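Local coordinates for protein glutamate receptor IIB (Drosophila melanogaster, PDB 4WXJ) that binds L-glutamate in its two-lobed ligand-binding domain, the part described here, and probably opens a postsynaptic cation channel in response, at residues V13-G18 with F58-V63; P112-G117 with K224-A229; T144-A149 with K173-T178. All coordinates share one frame; numbering follows the deposited sequence. Where two conformers were deposited one is given.

Contact 1 of 3, residues V13-G18 with F58-V63; sequences VATRVG and FNFEPV
Three short, nearly straight main-chain hydrogen bonds join these neighbouring parallel strands, the two ends of a beta-alpha-beta crossover whose helix 42-54 lies between them in sequence. Val13 uses both of its peptide groups: its N gives a bond to Asn59 O at 2.7 Å, and its O accepts from Glu61 N at 2.8 Å with an N-H...O angle of 179°. In each of these two the donor stands above the carbonyl plane, whereas Val63 N meets Thr15 O in plane at 2.8 Å. The peptide groups of Ala14 are turned the other way, to Ile92 and Ile94, so strand 10-15 is the central strand of this parallel sheet in the first lobe.

Side chains alternate across the sheet. On the face carrying Val13, Thr15, Phe60 and Pro62, Val13 and Phe60 run side by side; CG1 of Val13, anti to its backbone N (chi1 180°), reaches CE1 of the phenyl ring at 3.6 Å, and CG2 leans on Phe58 CB at 3.8 Å. Beta-branched and aromatic residues suit the buried positions of Val13, Thr15 and Phe60; Phe60 meets Ile47 of helix 42-54, and Phe58 packs on the same helix. Thr15 keeps its methyl CG2 over the Pro62 backbone while OG1 bonds to Ile94 O, which satisfies a buried hydroxyl. On the face carrying Ala14 and Glu61 the contact is slight: Ala14 CB lies 4.1 Å from Val63 CG1, and both touch Ile81 of helix 80-86. Beyond the strand, Arg16 leads off toward the glutamate pocket, its NE bonded to Asn66 O and its guanidinium in a cation-pi contact with Tyr68. At the end of the pairing, Val63 CG2, in the crowded position between its own N and carbonyl carbon, sits 3.4 Å from Thr15 O.

Contact 2 of 3, residues P112-G117 with K224-A229; sequences PFMQLG and KHYGIA
Antiparallel pairing of strands 108-123 and 214-230 forms this contact; in ionotropic glutamate receptors two such strands link the lobes of the clamshell. Leu116 and Lys224 make a hydrogen-bonded pair with both bonds in place, Leu116 N to Lys224 O and Lys224 N to Leu116 O. Tyr226 N gives to Met114 O at 2.8 Å in the carbonyl plane, and where the chain turns a corner at Phe113 its N meets Tyr226 O almost along the C=O axis, at 2.9 Å.

The tight side is built round Tyr226. Methyl CD2 of Leu116 stands over the centre of the phenol ring, 3.5 Å from its centroid and 7° off the normal, a nearly ideal CH-pi contact, while CD1 lies on the same side, out beyond the ring toward its OH end, 3.6 Å from Tyr226 CE1. Leu116 takes the crowded chi1 position (52°) with chi2 at 139°, an off-staggered torsion that may be slightly strained. Met114, extended through chi1 and chi2, carries SD alongside the ring, 3.8 Å from Tyr226 CD2, in an oblique Met-aromatic contact; only CE turns off at chi3. Phe113 offers a ring face to Tyr226 CB, which sits 4.0 Å from its centroid, off toward the rim. A tyrosine suits this place because its ring is gripped by apolar groups while OH bonds to Glu200 OE1 and Thr202 OG1, beside the bound glutamate that it touches.

The other face is looser and nearer solvent. Gln115 is exposed, so its polar amide end suits this side; it meets His225 only through CB and ND1, 4.1 Å apart. The Pro112 and His225 side chains point the same way, and their closest approach is between aliphatic atoms, with Pro112 CB 3.7 Å from His225 CB.

Contact 3 of 3, residues T144-A149 with K173-T178; sequences TIRGGA and KPDAFT. With GLU (glutamic acid), chain C.
Two loops of the second lobe run together here, one leading to helix 149-155 and the other to helix 181-191, joined by a single backbone bridge between Ile145 and Thr178. The backbone bonds are Thr178 N to Thr144 O and, shorter and straighter, Arg146 N to Thr178 O at 2.7 Å. From Ile145 the first loop makes a type II turn, where the positive phi of Gly147 suits glycine; at Gly148 a side chain would clash with the ligand.

The charged contact lies outside, among exposed side chains. In the conformer given, Arg146, bent at chi3, forms a salt bridge from NH2 to Asp175 OD2 at 2.5 Å, the acceptor lying in the guanidinium plane although the two planar groups are 42° apart. Asp175 OD1 meanwhile takes Phe177 N in an Asx turn, so the carboxylate serves its own loop and, in this conformer, the arginine of the other.

Packing is lighter. Thr144 OG1, bonded to Ser151 OG, lies at the edge of the Phe177 ring, 3.5 Å from CD1. Ile145 turns inward, CG1 passing 4.0 Å from Thr178 OG1 and CD1 resting 3.7 Å from CG of the bound glutamate. An alanine here would lose CG1, CG2 and CD1, and so would probably weaken both the apolar cover on the ligand's aliphatic chain and the packing against Thr178.

The ligand's carboxylate atom OXT accepts from Ala149 N at 2.9 Å. Because Ala149 opens a helix with Gly148 at its N-cap position, the helix dipole, together with Arg103, which also bonds the ligand, is likely to stabilise the ligand's negative charge.

Overall arrangement
Contact 1 is the most buried, sheet core of the first lobe; contacts 2 and 3 are partly buried. Helix 42-54 packs on both contact 1 and contact 2, and strand 195-200, beside strand 108-123 in the mixed sheet, lies against contact 3 in the second lobe. Chemistry follows place: parallel pairing with an apolar layer in contact 1, antiparallel pairing round one pocket tyrosine in contact 2, and loops joined by a single bridge and an outer salt bridge in contact 3. The three do not touch one another, yet contacts 2 and 3 both supply residues to the glutamate pocket, while Arg16 of contact 1 only approaches it.

Contact 1 of 3, residues V13-G18 with F58-V63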
ATOM      1  N   VAL A  13       4.962  -2.593 -16.876  1.00 42.69           N
ATOM      2  CA  VAL A  13       4.893  -2.372 -15.434  1.00 41.40           C
ATOM      3  C   VAL A  13       3.499  -1.918 -15.018  1.00 28.74           C
ATOM      4  O   VAL A  13       3.101  -0.783 -15.276  1.00 32.80           O
ATOM      5  CB  VAL A  13       5.925  -1.319 -14.974  1.00 39.21           C
ATOM      6  CG1 VAL A  13       5.834  -1.096 -13.465  1.00 33.99           C
ATOM      7  CG2 VAL A  13       7.331  -1.750 -15.364  1.00 33.55           C
ATOM      8  N   ALA A  14       2.764  -2.812 -14.366  1.00 29.37           N
ATOM      9  CA  ALA A  14       1.442  -2.482 -13.853  1.00 37.32           C
ATOM     10  C   ALA A  14       1.570  -1.758 -12.517  1.00 37.65           C
ATOM     11  O   ALA A  14       2.316  -2.185 -11.639  1.00 28.48           O
ATOM     12  CB  ALA A  14       0.597  -3.737 -13.701  1.00 26.61           C
ATOM     13  N   THR A  15       0.845  -0.656 -12.372  1.00 31.70           N
ATOM     14  CA  THR A  15       0.855   0.103 -11.131  1.00 24.77           C
ATOM     15  C   THR A  15      -0.507   0.745 -10.908  1.00 33.21           C
ATOM     16  O   THR A  15      -1.461   0.465 -11.637  1.00 23.68           O
ATOM     17  CB  THR A  15       1.952   1.190 -11.140  1.00 38.28           C
ATOM     18  OG1 THR A  15       1.979   1.864  -9.875  1.00 35.00           O
ATOM     19  CG2 THR A  15       1.713   2.201 -12.252  1.00 31.07           C
ATOM     20  N   ARG A  16      -0.592   1.595  -9.891  1.00 22.10           N
ATOM     21  CA  ARG A  16      -1.813   2.334  -9.602  1.00 19.85           C
ATOM     22  C   ARG A  16      -1.454   3.752  -9.190  1.00 23.33           C
ATOM     23  O   ARG A  16      -0.363   3.999  -8.677  1.00 20.56           O
ATOM     24  CB  ARG A  16      -2.627   1.644  -8.503  1.00 19.62           C
ATOM     25  CG  ARG A  16      -1.957   1.648  -7.134  1.00 24.40           C
ATOM     26  CD  ARG A  16      -2.805   0.925  -6.094  1.00 24.74           C
ATOM     27  NE  ARG A  16      -4.131   1.523  -5.947  1.00 25.32           N
ATOM     28  CZ  ARG A  16      -4.403   2.587  -5.194  1.00 24.88           C
ATOM     29  NH1 ARG A  16      -3.442   3.193  -4.509  1.00 21.57           N
ATOM     30  NH2 ARG A  16      -5.644   3.050  -5.130  1.00 30.71           N
ATOM     31  N   VAL A  17      -2.371   4.682  -9.422  1.00 25.56           N
ATOM     32  CA  VAL A  17      -2.142   6.078  -9.076  1.00 25.05           C
ATOM     33  C   VAL A  17      -2.352   6.293  -7.584  1.00 21.14           C
ATOM     34  O   VAL A  17      -3.434   6.052  -7.054  1.00 24.01           O
ATOM     35  CB  VAL A  17      -3.067   7.011  -9.877  1.00 30.71           C
ATOM     36  CG1 VAL A  17      -2.903   8.458  -9.422  1.00 26.60           C
ATOM     37  CG2 VAL A  17      -2.774   6.884 -11.367  1.00 25.25           C
ATOM     38  N   GLY A  18      -1.303   6.752  -6.913  1.00 24.67           N
ATOM     39  CA  GLY A  18      -1.354   6.992  -5.485  1.00 25.65           C
ATOM     40  C   GLY A  18      -0.015   7.482  -4.983  1.00 29.98           C
ATOM     41  O   GLY A  18       0.990   6.777  -5.075  1.00 24.43           O
ATOM     42  N   PHE A  58      11.248  -0.771 -19.986  1.00 27.11           N
ATOM     43  CA  PHE A  58       9.962  -0.932 -19.324  1.00 33.09           C
ATOM     44  C   PHE A  58       8.949   0.112 -19.768  1.00 33.57           C
ATOM     45  O   PHE A  58       9.309   1.190 -20.237  1.00 35.23           O
ATOM     46  CB  PHE A  58      10.136  -0.861 -17.805  1.00 35.60           C
ATOM     47  CG  PHE A  58      10.696   0.444 -17.323  1.00 32.32           C
ATOM     48  CD1 PHE A  58       9.858   1.500 -17.010  1.00 29.76           C
ATOM     49  CD2 PHE A  58      12.064   0.617 -17.190  1.00 34.65           C
ATOM     50  CE1 PHE A  58      10.373   2.705 -16.572  1.00 30.01           C
ATOM     51  CE2 PHE A  58      12.585   1.819 -16.750  1.00 28.99           C
ATOM     52  CZ  PHE A  58      11.739   2.865 -16.441  1.00 34.59           C
ATOM     53  N   ASN A  59       7.676  -0.232 -19.604  1.00 38.97           N
ATOM     54  CA  ASN A  59       6.577   0.667 -19.907  1.00 44.67           C
ATOM     55  C   ASN A  59       5.558   0.656 -18.773  1.00 37.39           C
ATOM     56  O   ASN A  59       5.005  -0.391 -18.437  1.00 36.75           O
ATOM     57  CB  ASN A  59       5.911   0.265 -21.224  1.00 52.28           C
ATOM     58  CG  ASN A  59       4.734   1.150 -21.576  1.00 69.65           C
ATOM     59  OD1 ASN A  59       4.734   2.348 -21.288  1.00 74.14           O
ATOM     60  ND2 ASN A  59       3.719   0.562 -22.198  1.00 75.86           N
ATOM     61  N   PHE A  60       5.323   1.820 -18.177  1.00 30.47           N
ATOM     62  CA  PHE A  60       4.333   1.941 -17.115  1.00 30.65           C
ATOM     63  C   PHE A  60       2.919   1.904 -17.681  1.00 41.07           C
ATOM     64  O   PHE A  60       2.581   2.670 -18.585  1.00 32.84           O
ATOM     65  CB  PHE A  60       4.535   3.233 -16.323  1.00 31.48           C
ATOM     66  CG  PHE A  60       5.649   3.163 -15.322  1.00 43.68           C
ATOM     67  CD1 PHE A  60       5.487   2.467 -14.135  1.00 50.09           C
ATOM     68  CD2 PHE A  60       6.854   3.800 -15.559  1.00 47.08           C
ATOM     69  CE1 PHE A  60       6.511   2.403 -13.208  1.00 47.19           C
ATOM     70  CE2 PHE A  60       7.878   3.739 -14.634  1.00 47.24           C
ATOM     71  CZ  PHE A  60       7.705   3.040 -13.458  1.00 41.96           C
ATOM     72  N   GLU A  61       2.102   1.003 -17.142  1.00 37.21           N
ATOM     73  CA  GLU A  61       0.686   0.929 -17.485  1.00 42.30           C
ATOM     74  C   GLU A  61      -0.160   0.893 -16.216  1.00 29.03           C
ATOM     75  O   GLU A  61      -0.428  -0.182 -15.681  1.00 24.14           O
ATOM     76  CB  GLU A  61       0.395  -0.302 -18.345  1.00 52.14           C
ATOM     77  CG  GLU A  61       1.036  -0.257 -19.724  1.00 69.90           C
ATOM     78  CD  GLU A  61       0.464  -1.295 -20.671  1.00 78.59           C
ATOM     79  OE1 GLU A  61      -0.363  -2.119 -20.228  1.00 80.24           O
ATOM     80  OE2 GLU A  61       0.840  -1.283 -21.862  1.00 82.43           O
ATOM     81  N   PRO A  62      -0.571   2.069 -15.716  1.00 22.20           N
ATOM     82  CA  PRO A  62      -1.445   2.075 -14.539  1.00 23.60           C
ATOM     83  C   PRO A  62      -2.760   1.345 -14.805  1.00 33.60           C
ATOM     84  O   PRO A  62      -3.412   1.604 -15.816  1.00 34.82           O
ATOM     85  CB  PRO A  62      -1.677   3.570 -14.274  1.00 24.64           C
ATOM     86  CG  PRO A  62      -1.294   4.263 -15.533  1.00 31.48           C
ATOM     87  CD  PRO A  62      -0.221   3.432 -16.147  1.00 29.22           C
ATOM     88  N   VAL A  63      -3.133   0.439 -13.906  1.00 31.03           N
ATOM     89  CA  VAL A  63      -4.307  -0.406 -14.106  1.00 30.70           C
ATOM     90  C   VAL A  63      -5.595   0.409 -14.173  1.00 28.14           C
ATOM     91  O   VAL A  63      -5.730   1.438 -13.508  1.00 25.13           O
ATOM     92  CB  VAL A  63      -4.433  -1.465 -12.986  1.00 33.62           C
ATOM     93  CG1 VAL A  63      -3.217  -2.372 -12.985  1.00 33.95           C
ATOM     94  CG2 VAL A  63      -4.612  -0.804 -11.624  1.00 25.30           C
TER

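Contact 2 of 3, residues P112-G117 with K224-A229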
ATOM      1  N   PRO A 112      11.483  -8.223  -0.430  1.00 19.57           N
ATOM      2  CA  PRO A 112      10.863  -6.914  -0.194  1.00 22.70           C
ATOM      3  C   PRO A 112      11.824  -5.747  -0.392  1.00 17.82           C
ATOM      4  O   PRO A 112      13.025  -5.907  -0.172  1.00 15.79           O
ATOM      5  CB  PRO A 112      10.420  -6.993   1.270  1.00 19.26           C
ATOM      6  CG  PRO A 112      10.379  -8.447   1.597  1.00 29.27           C
ATOM      7  CD  PRO A 112      11.460  -9.070   0.773  1.00 29.59           C
ATOM      8  N   PHE A 113      11.297  -4.595  -0.803  1.00 23.24           N
ATOM      9  CA  PHE A 113      12.099  -3.377  -0.908  1.00 22.79           C
ATOM     10  C   PHE A 113      11.760  -2.391   0.208  1.00 17.57           C
ATOM     11  O   PHE A 113      12.380  -1.335   0.320  1.00 21.34           O
ATOM     12  CB  PHE A 113      11.910  -2.713  -2.279  1.00 16.25           C
ATOM     13  CG  PHE A 113      10.493  -2.304  -2.582  1.00 19.96           C
ATOM     14  CD1 PHE A 113       9.997  -1.086  -2.146  1.00 15.23           C
ATOM     15  CD2 PHE A 113       9.667  -3.127  -3.332  1.00 15.69           C
ATOM     16  CE1 PHE A 113       8.699  -0.706  -2.435  1.00 15.77           C
ATOM     17  CE2 PHE A 113       8.370  -2.753  -3.625  1.00 18.54           C
ATOM     18  CZ  PHE A 113       7.885  -1.541  -3.176  1.00 14.54           C
ATOM     19  N   MET A 114      10.782  -2.744   1.037  1.00 17.25           N
ATOM     20  CA  MET A 114      10.398  -1.896   2.160  1.00 13.52           C
ATOM     21  C   MET A 114       9.679  -2.705   3.233  1.00 13.91           C
ATOM     22  O   MET A 114       8.828  -3.543   2.930  1.00 14.35           O
ATOM     23  CB  MET A 114       9.508  -0.747   1.679  1.00 19.65           C
ATOM     24  CG  MET A 114       9.351   0.385   2.687  1.00 24.09           C
ATOM     25  SD  MET A 114       8.420   1.796   2.045  1.00 32.45           S
ATOM     26  CE  MET A 114       9.490   2.360   0.725  1.00 33.48           C
ATOM     27  N   GLN A 115      10.042  -2.455   4.487  1.00 11.66           N
ATOM     28  CA  GLN A 115       9.368  -3.065   5.626  1.00 15.42           C
ATOM     29  C   GLN A 115       8.562  -1.986   6.335  1.00 20.37           C
ATOM     30  O   GLN A 115       8.937  -0.812   6.327  1.00 18.20           O
ATOM     31  CB  GLN A 115      10.370  -3.724   6.582  1.00 25.14           C
ATOM     32  CG  GLN A 115      11.427  -2.788   7.138  1.00 27.20           C
ATOM     33  CD  GLN A 115      12.388  -3.487   8.087  1.00 22.10           C
ATOM     34  OE1 GLN A 115      12.815  -4.613   7.836  1.00 28.03           O
ATOM     35  NE2 GLN A 115      12.729  -2.820   9.183  1.00 37.46           N
ATOM     36  N   LEU A 116       7.449  -2.387   6.936  1.00 14.06           N
ATOM     37  CA  LEU A 116       6.506  -1.440   7.511  1.00 14.34           C
ATOM     38  C   LEU A 116       5.630  -2.110   8.563  1.00 16.82           C
ATOM     39  O   LEU A 116       5.788  -3.295   8.863  1.00 13.61           O
ATOM     40  CB  LEU A 116       5.628  -0.837   6.408  1.00 13.65           C
ATOM     41  CG  LEU A 116       4.955  -1.868   5.500  1.00 13.37           C
ATOM     42  CD1 LEU A 116       3.521  -1.474   5.186  1.00 21.39           C
ATOM     43  CD2 LEU A 116       5.753  -2.044   4.215  1.00 16.54           C
ATOM     44  N   GLY A 117       4.703  -1.335   9.114  1.00 14.69           N
ATOM     45  CA  GLY A 117       3.719  -1.851  10.041  1.00 18.74           C
ATOM     46  C   GLY A 117       2.376  -1.191   9.806  1.00 19.73           C
ATOM     47  O   GLY A 117       2.172  -0.515   8.796  1.00 10.65           O
ATOM     48  N   LYS A 224       4.824  -6.034   8.122  1.00 18.54           N
ATOM     49  CA  LYS A 224       4.418  -6.128   6.724  1.00 16.37           C
ATOM     50  C   LYS A 224       5.551  -5.700   5.796  1.00 11.37           C
ATOM     51  O   LYS A 224       6.479  -5.007   6.213  1.00 15.68           O
ATOM     52  CB  LYS A 224       3.167  -5.280   6.480  1.00 12.20           C
ATOM     53  CG  LYS A 224       2.008  -5.593   7.423  1.00 19.40           C
ATOM     54  CD  LYS A 224       1.568  -7.058   7.350  1.00 36.15           C
ATOM     55  CE  LYS A 224       0.601  -7.411   8.474  1.00 47.05           C
ATOM     56  NZ  LYS A 224       0.452  -8.886   8.637  1.00 49.10           N
ATOM     57  N   HIS A 225       5.464  -6.125   4.537  1.00 11.86           N
ATOM     58  CA  HIS A 225       6.512  -5.871   3.554  1.00 14.46           C
ATOM     59  C   HIS A 225       5.931  -5.480   2.202  1.00 18.79           C
ATOM     60  O   HIS A 225       4.919  -6.038   1.773  1.00 16.25           O
ATOM     61  CB  HIS A 225       7.397  -7.110   3.368  1.00 22.13           C
ATOM     62  CG  HIS A 225       7.791  -7.786   4.648  1.00 25.96           C
ATOM     63  ND1 HIS A 225       8.864  -7.380   5.399  1.00 47.89           N
ATOM     64  CD2 HIS A 225       7.254  -8.855   5.286  1.00 39.77           C
ATOM     65  CE1 HIS A 225       8.974  -8.163   6.464  1.00 40.40           C
ATOM     66  NE2 HIS A 225       8.015  -9.062   6.416  1.00 49.57           N
ATOM     67  N   TYR A 226       6.581  -4.529   1.533  1.00 12.14           N
ATOM     68  CA  TYR A 226       6.287  -4.229   0.135  1.00 11.87           C
ATOM     69  C   TYR A 226       7.227  -5.015  -0.764  1.00 29.77           C
ATOM     70  O   TYR A 226       8.437  -5.039  -0.536  1.00 18.67           O
ATOM     71  CB  TYR A 226       6.438  -2.738  -0.170  1.00 19.44           C
ATOM     72  CG  TYR A 226       5.457  -1.824   0.527  1.00 12.09           C
ATOM     73  CD1 TYR A 226       4.237  -2.291   1.000  1.00 16.67           C
ATOM     74  CD2 TYR A 226       5.755  -0.480   0.703  1.00 12.22           C
ATOM     75  CE1 TYR A 226       3.348  -1.442   1.634  1.00 12.05           C
ATOM     76  CE2 TYR A 226       4.874   0.372   1.332  1.00 15.39           C
ATOM     77  CZ  TYR A 226       3.674  -0.113   1.796  1.00 12.18           C
ATOM     78  OH  TYR A 226       2.799   0.744   2.421  1.00 14.19           O
ATOM     79  N   GLY A 227       6.666  -5.642  -1.793  1.00 20.02           N
ATOM     80  CA  GLY A 227       7.448  -6.394  -2.755  1.00 18.05           C
ATOM     81  C   GLY A 227       6.975  -6.131  -4.170  1.00 17.22           C
ATOM     82  O   GLY A 227       5.822  -5.757  -4.391  1.00 18.62           O
ATOM     83  N   ILE A 228       7.873  -6.315  -5.131  1.00 15.59           N
ATOM     84  CA  ILE A 228       7.501  -6.243  -6.534  1.00 22.87           C
ATOM     85  C   ILE A 228       6.845  -7.557  -6.931  1.00 11.99           C
ATOM     86  O   ILE A 228       7.417  -8.630  -6.734  1.00 17.10           O
ATOM     87  CB  ILE A 228       8.716  -5.963  -7.439  1.00 30.22           C
ATOM     88  CG1 ILE A 228       9.260  -4.558  -7.159  1.00 31.34           C
ATOM     89  CG2 ILE A 228       8.327  -6.111  -8.914  1.00 22.30           C
ATOM     90  CD1 ILE A 228      10.485  -4.179  -7.977  1.00 33.76           C
ATOM     91  N   ALA A 229       5.643  -7.467  -7.487  1.00 20.32           N
ATOM     92  CA  ALA A 229       4.902  -8.650  -7.902  1.00 24.94           C
ATOM     93  C   ALA A 229       5.273  -9.043  -9.329  1.00 25.92           C
ATOM     94  O   ALA A 229       5.378  -8.187 -10.209  1.00 22.17           O
ATOM     95  CB  ALA A 229       3.407  -8.404  -7.791  1.00 24.48           C
TER

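Contact 3 of 3, residues T144-A149 with K173-T178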
ATOM      1  N   THR A 144     -10.722   0.468   7.202  1.00 24.50           N
ATOM      2  CA  THR A 144      -9.540   0.282   6.366  1.00 19.87           C
ATOM      3  C   THR A 144      -9.905   0.385   4.891  1.00 18.55           C
ATOM      4  O   THR A 144     -11.066   0.590   4.539  1.00 18.81           O
ATOM      5  CB  THR A 144      -8.880  -1.098   6.605  1.00 27.66           C
ATOM      6  OG1 THR A 144      -9.749  -2.137   6.135  1.00 22.19           O
ATOM      7  CG2 THR A 144      -8.584  -1.317   8.077  1.00 30.84           C
ATOM      8  N   ILE A 145      -8.907   0.230   4.030  1.00 14.94           N
ATOM      9  CA  ILE A 145      -9.155   0.130   2.601  1.00 22.47           C
ATOM     10  C   ILE A 145      -9.836  -1.200   2.309  1.00 20.36           C
ATOM     11  O   ILE A 145      -9.404  -2.249   2.786  1.00 19.04           O
ATOM     12  CB  ILE A 145      -7.858   0.249   1.791  1.00 24.76           C
ATOM     13  CG1 ILE A 145      -7.296   1.663   1.930  1.00 19.72           C
ATOM     14  CG2 ILE A 145      -8.108  -0.072   0.316  1.00 25.30           C
ATOM     15  CD1 ILE A 145      -5.873   1.810   1.442  1.00 32.00           C
ATOM     16  N   ARG A 146     -10.897  -1.143   1.513  0.52 20.28           N
ATOM     17  CA  ARG A 146     -11.676  -2.323   1.164  0.52 20.19           C
ATOM     18  C   ARG A 146     -10.835  -3.330   0.387  0.52 17.31           C
ATOM     19  O   ARG A 146     -10.314  -3.019  -0.683  0.52 26.60           O
ATOM     20  CB  ARG A 146     -12.900  -1.904   0.347  0.52 27.19           C
ATOM     21  CG  ARG A 146     -13.866  -3.030   0.015  0.52 36.80           C
ATOM     22  CD  ARG A 146     -15.093  -2.508  -0.727  0.52 37.78           C
ATOM     23  NE  ARG A 146     -15.766  -1.435   0.008  0.52 38.49           N
ATOM     24  CZ  ARG A 146     -15.608  -0.132  -0.220  0.52 23.37           C
ATOM     25  NH1 ARG A 146     -14.799   0.306  -1.178  0.52 20.49           N
ATOM     26  NH2 ARG A 146     -16.271   0.746   0.519  0.52 32.39           N
ATOM     27  N   GLY A 147     -10.697  -4.535   0.932  1.00 20.34           N
ATOM     28  CA  GLY A 147      -9.941  -5.582   0.270  1.00 32.99           C
ATOM     29  C   GLY A 147      -8.439  -5.356   0.279  1.00 43.60           C
ATOM     30  O   GLY A 147      -7.701  -6.062  -0.410  1.00 52.13           O
ATOM     31  N   GLY A 148      -7.982  -4.377   1.054  1.00 31.58           N
ATOM     32  CA  GLY A 148      -6.563  -4.079   1.150  1.00 29.52           C
ATOM     33  C   GLY A 148      -5.852  -5.020   2.104  1.00 21.68           C
ATOM     34  O   GLY A 148      -6.480  -5.875   2.727  1.00 15.28           O
ATOM     35  N   ALA A 149      -4.538  -4.862   2.226  1.00 17.36           N
ATOM     36  CA  ALA A 149      -3.740  -5.752   3.063  1.00 20.28           C
ATOM     37  C   ALA A 149      -3.974  -5.508   4.553  1.00 21.85           C
ATOM     38  O   ALA A 149      -3.801  -6.414   5.367  1.00 20.05           O
ATOM     39  CB  ALA A 149      -2.266  -5.597   2.737  1.00 24.86           C
ATOM     40  N   LYS A 173     -22.169   1.544  10.782  1.00 27.25           N
ATOM     41  CA  LYS A 173     -22.992   2.235   9.795  1.00 25.91           C
ATOM     42  C   LYS A 173     -22.643   3.722   9.836  1.00 22.13           C
ATOM     43  O   LYS A 173     -22.667   4.324  10.910  1.00 26.17           O
ATOM     44  CB  LYS A 173     -24.484   2.038  10.079  1.00 29.93           C
ATOM     45  CG  LYS A 173     -24.965   0.597  10.021  1.00 34.88           C
ATOM     46  CD  LYS A 173     -26.487   0.538  10.054  1.00 43.16           C
ATOM     47  CE  LYS A 173     -27.008  -0.888  10.007  1.00 50.07           C
ATOM     48  NZ  LYS A 173     -26.841  -1.594  11.308  1.00 52.06           N
ATOM     49  N   PRO A 174     -22.318   4.327   8.679  1.00 23.30           N
ATOM     50  CA  PRO A 174     -22.269   3.756   7.328  1.00 32.74           C
ATOM     51  C   PRO A 174     -21.041   2.877   7.110  1.00 29.03           C
ATOM     52  O   PRO A 174     -20.308   2.606   8.062  1.00 30.18           O
ATOM     53  CB  PRO A 174     -22.222   4.996   6.433  1.00 35.30           C
ATOM     54  CG  PRO A 174     -21.504   6.004   7.253  1.00 37.16           C
ATOM     55  CD  PRO A 174     -21.928   5.749   8.679  1.00 28.25           C
ATOM     56  N   ASP A 175     -20.834   2.440   5.870  1.00 20.91           N
ATOM     57  CA  ASP A 175     -19.701   1.590   5.517  1.00 31.66           C
ATOM     58  C   ASP A 175     -18.396   2.168   6.054  1.00 25.19           C
ATOM     59  O   ASP A 175     -18.059   3.320   5.783  1.00 22.81           O
ATOM     60  CB  ASP A 175     -19.621   1.422   3.998  1.00 32.27           C
ATOM     61  CG  ASP A 175     -18.433   0.589   3.563  1.00 39.79           C
ATOM     62  OD1 ASP A 175     -17.982  -0.273   4.346  1.00 35.90           O
ATOM     63  OD2 ASP A 175     -17.950   0.794   2.430  1.00 53.12           O
ATOM     64  N   ALA A 176     -17.672   1.363   6.825  1.00 25.15           N
ATOM     65  CA  ALA A 176     -16.448   1.821   7.469  1.00 30.05           C
ATOM     66  C   ALA A 176     -15.257   1.772   6.518  1.00 26.65           C
ATOM     67  O   ALA A 176     -14.230   2.399   6.772  1.00 20.28           O
ATOM     68  CB  ALA A 176     -16.164   0.986   8.710  1.00 33.76           C
ATOM     69  N   PHE A 177     -15.400   1.039   5.417  1.00 19.78           N
ATOM     70  CA  PHE A 177     -14.293   0.834   4.489  1.00 25.36           C
ATOM     71  C   PHE A 177     -14.230   1.907   3.401  1.00 25.75           C
ATOM     72  O   PHE A 177     -15.228   2.561   3.100  1.00 28.76           O
ATOM     73  CB  PHE A 177     -14.399  -0.551   3.856  1.00 21.08           C
ATOM     74  CG  PHE A 177     -14.375  -1.670   4.858  1.00 26.62           C
ATOM     75  CD1 PHE A 177     -13.176  -2.224   5.269  1.00 28.19           C
ATOM     76  CD2 PHE A 177     -15.553  -2.160   5.397  1.00 25.20           C
ATOM     77  CE1 PHE A 177     -13.150  -3.250   6.194  1.00 27.96           C
ATOM     78  CE2 PHE A 177     -15.534  -3.184   6.322  1.00 21.15           C
ATOM     79  CZ  PHE A 177     -14.331  -3.731   6.721  1.00 29.58           C
ATOM     80  N   THR A 178     -13.042   2.074   2.820  1.00 28.07           N
ATOM     81  CA  THR A 178     -12.795   3.085   1.793  1.00 23.66           C
ATOM     82  C   THR A 178     -12.118   2.458   0.577  1.00 30.62           C
ATOM     83  O   THR A 178     -11.655   1.319   0.638  1.00 24.81           O
ATOM     84  CB  THR A 178     -11.911   4.224   2.326  1.00 26.47           C
ATOM     85  OG1 THR A 178     -10.600   3.720   2.607  1.00 30.08           O
ATOM     86  CG2 THR A 178     -12.506   4.821   3.594  1.00 32.83           C
TER
HETATM   87  N   GLU C 301      -0.431  -1.830   0.763  1.00 15.97           N
HETATM   88  CA  GLU C 301      -1.811  -2.351   0.966  1.00 13.27           C
HETATM   89  C   GLU C 301      -2.109  -3.467  -0.028  1.00 20.41           C
HETATM   90  O   GLU C 301      -1.212  -3.921  -0.740  1.00 17.46           O
HETATM   91  CB  GLU C 301      -2.829  -1.221   0.823  1.00 14.41           C
HETATM   92  CG  GLU C 301      -2.844  -0.238   1.983  1.00 19.12           C
HETATM   93  CD  GLU C 301      -3.637  -0.730   3.188  1.00 17.37           C
HETATM   94  OE1 GLU C 301      -3.559  -0.077   4.250  1.00 22.62           O
HETATM   95  OE2 GLU C 301      -4.339  -1.760   3.081  1.00 22.59           O
HETATM   96  OXT GLU C 301      -3.240  -3.945  -0.142  1.00 18.23           O